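BtGH115A (Bacteroides thetaiotaomicron, PDB 5BY3) acts as a family GH115 4-O-methyl-alpha-glucuronidase, a glycoside hydrolase with specificity for decorated arabinogalactans. Local coordinates at residues L492-M501 with R529-S537; L519-N527 with A635-A643. All blocks are in the same frame, centred on the assembly; numbering follows the deposited sequence.

Contact 1: residues L492-M501 with R529-S537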
# COMPACT_ATOMS: atom_id res chain seq x y z
N LEU A 492 4.79 15.18 -7.99
CA LEU A 492 5.49 15.05 -9.24
C LEU A 492 5.58 13.58 -9.72
O LEU A 492 5.59 13.33 -10.95
CB LEU A 492 6.86 15.68 -9.13
CG LEU A 492 6.99 17.21 -8.99
CD1 LEU A 492 8.30 17.47 -8.30
CD2 LEU A 492 6.94 18.00 -10.31
N ALA A 493 5.66 12.65 -8.76
CA ALA A 493 5.62 11.20 -9.04
C ALA A 493 4.23 10.77 -9.53
O ALA A 493 4.14 9.92 -10.40
CB ALA A 493 6.02 10.41 -7.84
N HIS A 494 3.16 11.40 -9.03
CA HIS A 494 1.78 11.16 -9.46
C HIS A 494 1.66 11.54 -10.93
O HIS A 494 1.00 10.86 -11.72
CB HIS A 494 0.85 12.01 -8.58
CG HIS A 494 -0.62 11.81 -8.82
ND1 HIS A 494 -1.33 10.78 -8.24
CD2 HIS A 494 -1.52 12.57 -9.49
CE1 HIS A 494 -2.61 10.89 -8.58
NE2 HIS A 494 -2.76 11.97 -9.32
N ILE A 495 2.31 12.62 -11.30
CA ILE A 495 2.31 13.10 -12.67
C ILE A 495 3.01 12.09 -13.58
O ILE A 495 2.54 11.79 -14.67
CB ILE A 495 2.94 14.51 -12.71
CG1 ILE A 495 1.92 15.49 -12.07
CG2 ILE A 495 3.30 14.95 -14.13
CD1 ILE A 495 2.37 16.92 -11.85
N ARG A 496 4.11 11.54 -13.10
CA ARG A 496 4.81 10.50 -13.79
C ARG A 496 5.84 9.98 -12.83
O ARG A 496 6.71 10.72 -12.36
CB ARG A 496 5.47 11.05 -15.03
CG ARG A 496 5.83 9.95 -16.00
CD ARG A 496 4.76 9.80 -17.06
NE ARG A 496 5.08 8.68 -17.95
CZ ARG A 496 4.31 8.24 -18.94
NH1 ARG A 496 3.14 8.84 -19.19
NH2 ARG A 496 4.71 7.20 -19.67
N LYS A 497 5.68 8.72 -12.47
CA LYS A 497 6.61 7.99 -11.62
C LYS A 497 8.00 7.94 -12.24
O LYS A 497 8.14 7.98 -13.47
CB LYS A 497 6.09 6.58 -11.43
CG LYS A 497 4.86 6.48 -10.53
CD LYS A 497 4.48 5.06 -10.14
CE LYS A 497 3.86 4.96 -8.73
NZ LYS A 497 2.48 5.51 -8.55
N PRO A 498 9.05 7.87 -11.40
CA PRO A 498 10.40 7.66 -11.93
C PRO A 498 10.51 6.56 -12.98
O PRO A 498 11.05 6.80 -14.05
CB PRO A 498 11.19 7.28 -10.69
CG PRO A 498 10.55 8.14 -9.64
CD PRO A 498 9.08 8.11 -9.94
N GLU A 499 9.96 5.39 -12.67
CA GLU A 499 9.95 4.23 -13.54
C GLU A 499 9.19 4.43 -14.83
O GLU A 499 9.53 3.76 -15.78
CB GLU A 499 9.39 3.01 -12.80
CG GLU A 499 10.19 2.58 -11.58
CD GLU A 499 9.68 3.20 -10.29
OE1 GLU A 499 9.08 4.28 -10.41
OE2 GLU A 499 9.88 2.63 -9.16
N PHE A 500 8.22 5.35 -14.89
CA PHE A 500 7.51 5.71 -16.16
C PHE A 500 8.16 6.81 -17.05
O PHE A 500 7.61 7.18 -18.10
CB PHE A 500 6.02 6.10 -15.92
CG PHE A 500 5.25 5.21 -14.98
CD1 PHE A 500 5.66 3.90 -14.68
CD2 PHE A 500 4.05 5.70 -14.40
CE1 PHE A 500 4.92 3.11 -13.76
CE2 PHE A 500 3.29 4.91 -13.53
CZ PHE A 500 3.72 3.60 -13.20
N MSE A 501 9.33 7.32 -16.66
CA MSE A 501 9.92 8.51 -17.32
C MSE A 501 10.53 8.22 -18.66
O MSE A 501 10.87 9.15 -19.39
CB MSE A 501 10.99 9.20 -16.48
CG MSE A 501 10.36 9.90 -15.29
SE MSE A 501 9.17 11.36 -15.86
CE MSE A 501 10.44 12.38 -16.94
N ARG A 529 9.86 21.27 -14.77
CA ARG A 529 9.93 20.04 -13.98
C ARG A 529 11.37 19.82 -13.49
O ARG A 529 11.60 19.53 -12.30
CB ARG A 529 9.37 18.82 -14.78
CG ARG A 529 9.24 17.48 -14.01
CD ARG A 529 8.73 16.30 -14.86
NE ARG A 529 8.83 14.99 -14.18
CZ ARG A 529 7.91 14.47 -13.34
NH1 ARG A 529 6.75 15.12 -13.08
NH2 ARG A 529 8.13 13.28 -12.79
N LEU A 530 12.34 19.93 -14.39
CA LEU A 530 13.78 19.83 -14.01
C LEU A 530 14.20 20.68 -12.83
O LEU A 530 14.98 20.21 -11.99
CB LEU A 530 14.72 20.09 -15.21
CG LEU A 530 14.85 18.82 -16.05
CD1 LEU A 530 15.68 19.03 -17.30
CD2 LEU A 530 15.40 17.70 -15.16
N ASN A 531 13.65 21.91 -12.75
CA ASN A 531 13.94 22.87 -11.69
C ASN A 531 13.25 22.63 -10.39
O ASN A 531 13.88 22.82 -9.33
CB ASN A 531 13.68 24.31 -12.14
CG ASN A 531 14.91 24.93 -12.78
OD1 ASN A 531 15.75 25.52 -12.10
ND2 ASN A 531 15.06 24.73 -14.08
N ALA A 532 11.97 22.22 -10.45
CA ALA A 532 11.23 21.83 -9.26
C ALA A 532 12.00 20.71 -8.57
O ALA A 532 12.21 20.78 -7.37
CB ALA A 532 9.78 21.42 -9.60
N TYR A 533 12.50 19.74 -9.34
CA TYR A 533 13.32 18.66 -8.80
C TYR A 533 14.67 19.14 -8.23
O TYR A 533 15.04 18.75 -7.11
CB TYR A 533 13.49 17.48 -9.78
CG TYR A 533 12.43 16.38 -9.66
CD1 TYR A 533 12.20 15.72 -8.46
CD2 TYR A 533 11.68 15.99 -10.77
CE1 TYR A 533 11.26 14.72 -8.37
CE2 TYR A 533 10.71 14.99 -10.69
CZ TYR A 533 10.54 14.35 -9.50
OH TYR A 533 9.60 13.37 -9.41
N SER A 534 15.35 20.01 -8.98
CA SER A 534 16.54 20.70 -8.45
C SER A 534 16.35 21.30 -7.04
O SER A 534 17.17 21.04 -6.15
CB SER A 534 17.06 21.76 -9.44
OG SER A 534 17.85 21.14 -10.44
N GLU A 535 15.28 22.07 -6.85
CA GLU A 535 15.00 22.71 -5.55
C GLU A 535 14.81 21.65 -4.46
O GLU A 535 15.36 21.79 -3.36
CB GLU A 535 13.81 23.68 -5.60
CG GLU A 535 14.00 24.91 -6.51
CD GLU A 535 15.05 25.91 -6.01
OE1 GLU A 535 14.89 26.51 -4.92
OE2 GLU A 535 16.07 26.10 -6.72
N LEU A 536 14.10 20.57 -4.79
CA LEU A 536 13.93 19.43 -3.90
C LEU A 536 15.25 18.79 -3.45
O LEU A 536 15.50 18.59 -2.24
CB LEU A 536 12.97 18.40 -4.52
CG LEU A 536 11.50 18.81 -4.79
CD1 LEU A 536 10.66 17.57 -4.91
CD2 LEU A 536 10.92 19.73 -3.71
N SER A 537 16.10 18.49 -4.41
CA SER A 537 17.42 17.96 -4.09
C SER A 537 18.24 18.91 -3.20
O SER A 537 18.91 18.46 -2.28
CB SER A 537 18.18 17.65 -5.36
OG SER A 537 19.22 16.73 -5.07
O HOH W 1 9.12 11.12 -11.14

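Contact 2: residues L519-N527 with A635-A643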
# COMPACT_ATOMS: atom_id res chain seq x y z
N LEU A 519 8.46 12.03 -23.82
CA LEU A 519 7.19 12.24 -23.17
C LEU A 519 6.57 13.39 -23.94
O LEU A 519 7.32 14.22 -24.46
CB LEU A 519 7.42 12.60 -21.70
CG LEU A 519 7.96 11.40 -20.91
CD1 LEU A 519 8.87 11.88 -19.83
CD2 LEU A 519 6.83 10.56 -20.33
N PRO A 520 5.21 13.43 -24.07
CA PRO A 520 4.63 14.52 -24.89
C PRO A 520 4.56 15.87 -24.13
O PRO A 520 3.46 16.41 -23.87
CB PRO A 520 3.22 13.99 -25.25
CG PRO A 520 2.89 12.95 -24.20
CD PRO A 520 4.19 12.47 -23.57
N TRP A 521 5.74 16.38 -23.75
CA TRP A 521 5.82 17.63 -23.00
C TRP A 521 6.71 18.66 -23.73
O TRP A 521 7.62 18.29 -24.45
CB TRP A 521 6.35 17.38 -21.58
CG TRP A 521 5.62 16.38 -20.70
CD1 TRP A 521 4.31 15.90 -20.84
CD2 TRP A 521 6.13 15.76 -19.51
NE1 TRP A 521 4.02 15.00 -19.82
CE2 TRP A 521 5.12 14.90 -19.00
CE3 TRP A 521 7.36 15.84 -18.83
CZ2 TRP A 521 5.31 14.15 -17.85
CZ3 TRP A 521 7.54 15.10 -17.73
CH2 TRP A 521 6.52 14.27 -17.22
N SER A 522 6.43 19.95 -23.56
CA SER A 522 7.22 21.01 -24.18
C SER A 522 8.54 21.22 -23.46
O SER A 522 8.68 20.85 -22.31
CB SER A 522 6.46 22.32 -24.08
OG SER A 522 6.41 22.70 -22.71
N GLU A 523 9.50 21.84 -24.14
CA GLU A 523 10.74 22.32 -23.52
C GLU A 523 10.53 23.09 -22.22
O GLU A 523 11.19 22.81 -21.20
CB GLU A 523 11.56 23.15 -24.50
CG GLU A 523 13.05 22.90 -24.27
CD GLU A 523 13.98 23.87 -24.99
OE1 GLU A 523 13.62 24.33 -26.09
OE2 GLU A 523 15.08 24.13 -24.46
N ARG A 524 9.57 24.01 -22.25
CA ARG A 524 9.19 24.81 -21.08
C ARG A 524 8.76 23.90 -19.90
O ARG A 524 9.37 23.96 -18.83
CB ARG A 524 8.14 25.87 -21.48
CG ARG A 524 7.66 26.76 -20.34
CD ARG A 524 6.38 27.45 -20.74
NE ARG A 524 5.36 27.41 -19.67
CZ ARG A 524 4.48 26.42 -19.45
NH1 ARG A 524 4.47 25.33 -20.21
NH2 ARG A 524 3.61 26.51 -18.45
N GLU A 525 7.78 23.02 -20.11
CA GLU A 525 7.32 22.04 -19.09
C GLU A 525 8.46 21.14 -18.56
O GLU A 525 8.49 20.80 -17.37
CB GLU A 525 6.18 21.16 -19.65
CG GLU A 525 4.85 21.88 -19.84
CD GLU A 525 3.83 21.17 -20.76
OE1 GLU A 525 4.22 20.41 -21.68
OE2 GLU A 525 2.61 21.42 -20.61
N ILE A 526 9.40 20.78 -19.43
CA ILE A 526 10.53 19.94 -19.04
C ILE A 526 11.45 20.71 -18.10
O ILE A 526 11.77 20.22 -17.00
CB ILE A 526 11.29 19.41 -20.28
CG1 ILE A 526 10.45 18.37 -21.00
CG2 ILE A 526 12.62 18.80 -19.88
CD1 ILE A 526 10.89 18.11 -22.42
N ASN A 527 11.83 21.93 -18.51
CA ASN A 527 12.64 22.85 -17.69
C ASN A 527 12.01 23.14 -16.35
O ASN A 527 12.69 23.06 -15.32
CB ASN A 527 12.91 24.15 -18.43
CG ASN A 527 13.89 23.95 -19.57
OD1 ASN A 527 14.68 23.03 -19.53
ND2 ASN A 527 13.83 24.79 -20.57
N ALA A 635 11.38 13.58 -35.20
CA ALA A 635 10.34 14.59 -34.98
C ALA A 635 10.84 15.83 -34.20
O ALA A 635 11.88 15.76 -33.56
CB ALA A 635 9.16 13.95 -34.27
N PRO A 636 10.10 16.96 -34.25
CA PRO A 636 10.38 18.06 -33.31
C PRO A 636 9.80 17.82 -31.91
O PRO A 636 9.20 16.79 -31.67
CB PRO A 636 9.70 19.27 -33.97
CG PRO A 636 8.63 18.71 -34.83
CD PRO A 636 9.09 17.34 -35.26
N MSE A 637 9.98 18.79 -30.99
CA MSE A 637 9.50 18.78 -29.60
C MSE A 637 8.07 19.17 -29.63
O MSE A 637 7.65 19.93 -30.49
CB MSE A 637 10.17 19.81 -28.69
CG MSE A 637 11.69 19.70 -28.72
SE MSE A 637 12.52 19.74 -26.94
CE MSE A 637 11.92 17.96 -26.36
N THR A 638 7.31 18.64 -28.67
CA THR A 638 5.95 19.14 -28.42
C THR A 638 6.07 20.64 -28.22
O THR A 638 6.96 21.11 -27.52
CB THR A 638 5.33 18.45 -27.18
OG1 THR A 638 5.20 17.05 -27.48
CG2 THR A 638 3.95 19.03 -26.84
N ALA A 639 5.20 21.37 -28.90
CA ALA A 639 5.09 22.81 -28.78
C ALA A 639 4.25 23.12 -27.57
O ALA A 639 3.32 22.37 -27.23
CB ALA A 639 4.44 23.38 -30.03
N ASP A 640 4.59 24.22 -26.91
CA ASP A 640 3.84 24.77 -25.79
C ASP A 640 2.52 25.25 -26.36
O ASP A 640 2.47 25.83 -27.44
CB ASP A 640 4.64 25.93 -25.20
CG ASP A 640 4.55 26.00 -23.69
OD1 ASP A 640 4.69 24.97 -23.00
OD2 ASP A 640 4.37 27.13 -23.20
N ARG A 641 1.43 24.98 -25.67
CA ARG A 641 0.17 25.32 -26.26
C ARG A 641 -0.63 26.19 -25.30
O ARG A 641 -0.97 25.76 -24.20
CB ARG A 641 -0.58 24.07 -26.66
CG ARG A 641 -1.78 24.37 -27.52
CD ARG A 641 -2.44 23.07 -27.88
NE ARG A 641 -3.72 23.29 -28.54
CZ ARG A 641 -4.80 22.56 -28.29
NH1 ARG A 641 -4.75 21.60 -27.38
NH2 ARG A 641 -5.94 22.79 -28.93
N LYS A 642 -0.90 27.43 -25.73
CA LYS A 642 -1.60 28.42 -24.93
C LYS A 642 -3.10 28.11 -24.78
O LYS A 642 -3.87 28.14 -25.76
CB LYS A 642 -1.36 29.84 -25.49
CG LYS A 642 -2.01 31.01 -24.73
CD LYS A 642 -1.17 31.53 -23.56
CE LYS A 642 -1.65 32.89 -23.05
NZ LYS A 642 -3.04 32.86 -22.52
N ALA A 643 -3.47 27.80 -23.53
CA ALA A 643 -4.86 27.69 -23.06
C ALA A 643 -5.43 29.09 -22.83
O ALA A 643 -4.70 29.97 -22.39
CB ALA A 643 -4.88 26.90 -21.76

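Contact 1: residues L492-M501 with R529-S537
L492 and R529 mark the nearest approach of the two backbones, CA to CA 8.2 Å, where the last turn of helix 476-495 faces helix 523-543. At R496 the chain leaves helical geometry and runs on as a loop to M501. R529 spans the gap: with CG anti to the backbone N (chi1 -173°) and an extended chain, it brings its guanidinium end-on to L492 O, which lies in the guanidinium plane. NH1 sits 3.0 Å from L492 O and NH2 3.1 Å from the same oxygen, NH1 tilted 25° from the carbonyl plane and NH2 well above it. Since L492 O also accepts the helical bond from R496 N, three donors converge on one carbonyl. R529 NH2 adds a weak bond to R496 O, and a water joins that oxygen to Y533 OH. R496 CB and Y533 CE2 each lie over a guanidinium face, while I495 CG2 and SE of selenomethionine M501 approach obliquely. Beside this polar grip, L492 CD1 sits 4.0 Å from the Y533 ring centroid, a CH-pi contact over the face, and 4.1 Å from L536 CD1. A leucine in place of R529 would probably leave these helix-end carbonyls, and N570, without their charged donor. N570, bonded to R529 NE, belongs to helix 552-580, which also packs on Y533 and M501; L536 reaches back to V485 and E488 of helix 476-495, and helix 730-738 touches R496 through L737.

Contact 2: residues L519-N527 with A635-A643
S522 and D640 tie the start of helix 523-543 to the extended loop 635-643. S522 OG gives its proton to D640 OD1 at 2.9 Å, meeting the carboxylate on its anti side, 29° out of plane. The same OG accepts from E525 N at 3.0 Å, and E525 OE1 in return takes the bond from S522 N at 2.9 Å. This reciprocal pair is a capping box with S522 as N-cap, so the serine hydroxyl is used both as donor and as acceptor. Its chi1 of 68° sets OG between the backbone N and the carbonyl carbon, where it can serve the helix and the loop at once. D640 OD1 has a second partner: R524 NH1, 2.8 Å away, forms a salt bridge whose hydrogen bond is weak and bent, with the guanidinium and carboxylate planes 53° apart. S522 CA makes a CA-H...O contact with T638 O at 3.4 Å, and T638 packs its side chain along the backbone of P520 and W521. At the inner side, CE of selenomethionine M637 meets I526 CD1 at 4.1 Å, with Q577 of helix 552-580 close by. E525 OE2 and D640 OD1 stand 4.8 Å apart, a like-charge pair that R524 and the positive helix start probably offset. One carboxylate oxygen thus joins a hydroxyl and a guanidinium, so the exposed loop is held at the helix N-terminus by a serine bond and a bent salt bridge, with T638 and M637 adding non-polar packing.

The centres of contacts 1 and 2 are about 16 Å apart, and both use helix 523-543: contact 2 holds its N-terminal turn, contact 1 the turns that follow. They touch directly. R496 CB is 4.0 Å from W521 CH2; R529 CD also meets W521 CZ3, and M501 CE meets L519 CD1, both tightly and with doubtful exact spacing. The loop leading into the helix thus rests on the arginine site of contact 1. Contact 2 is the more peripheral, about 33 Å from the chain centre against about 21 Å. In segment 492-501, E499 accepts from the backbone of W405 and L406, next to L404, which with D436 forms the nickel site. A sulfate, probably from the crystallisation liquor, lies about 4 Å from the W521 side chain.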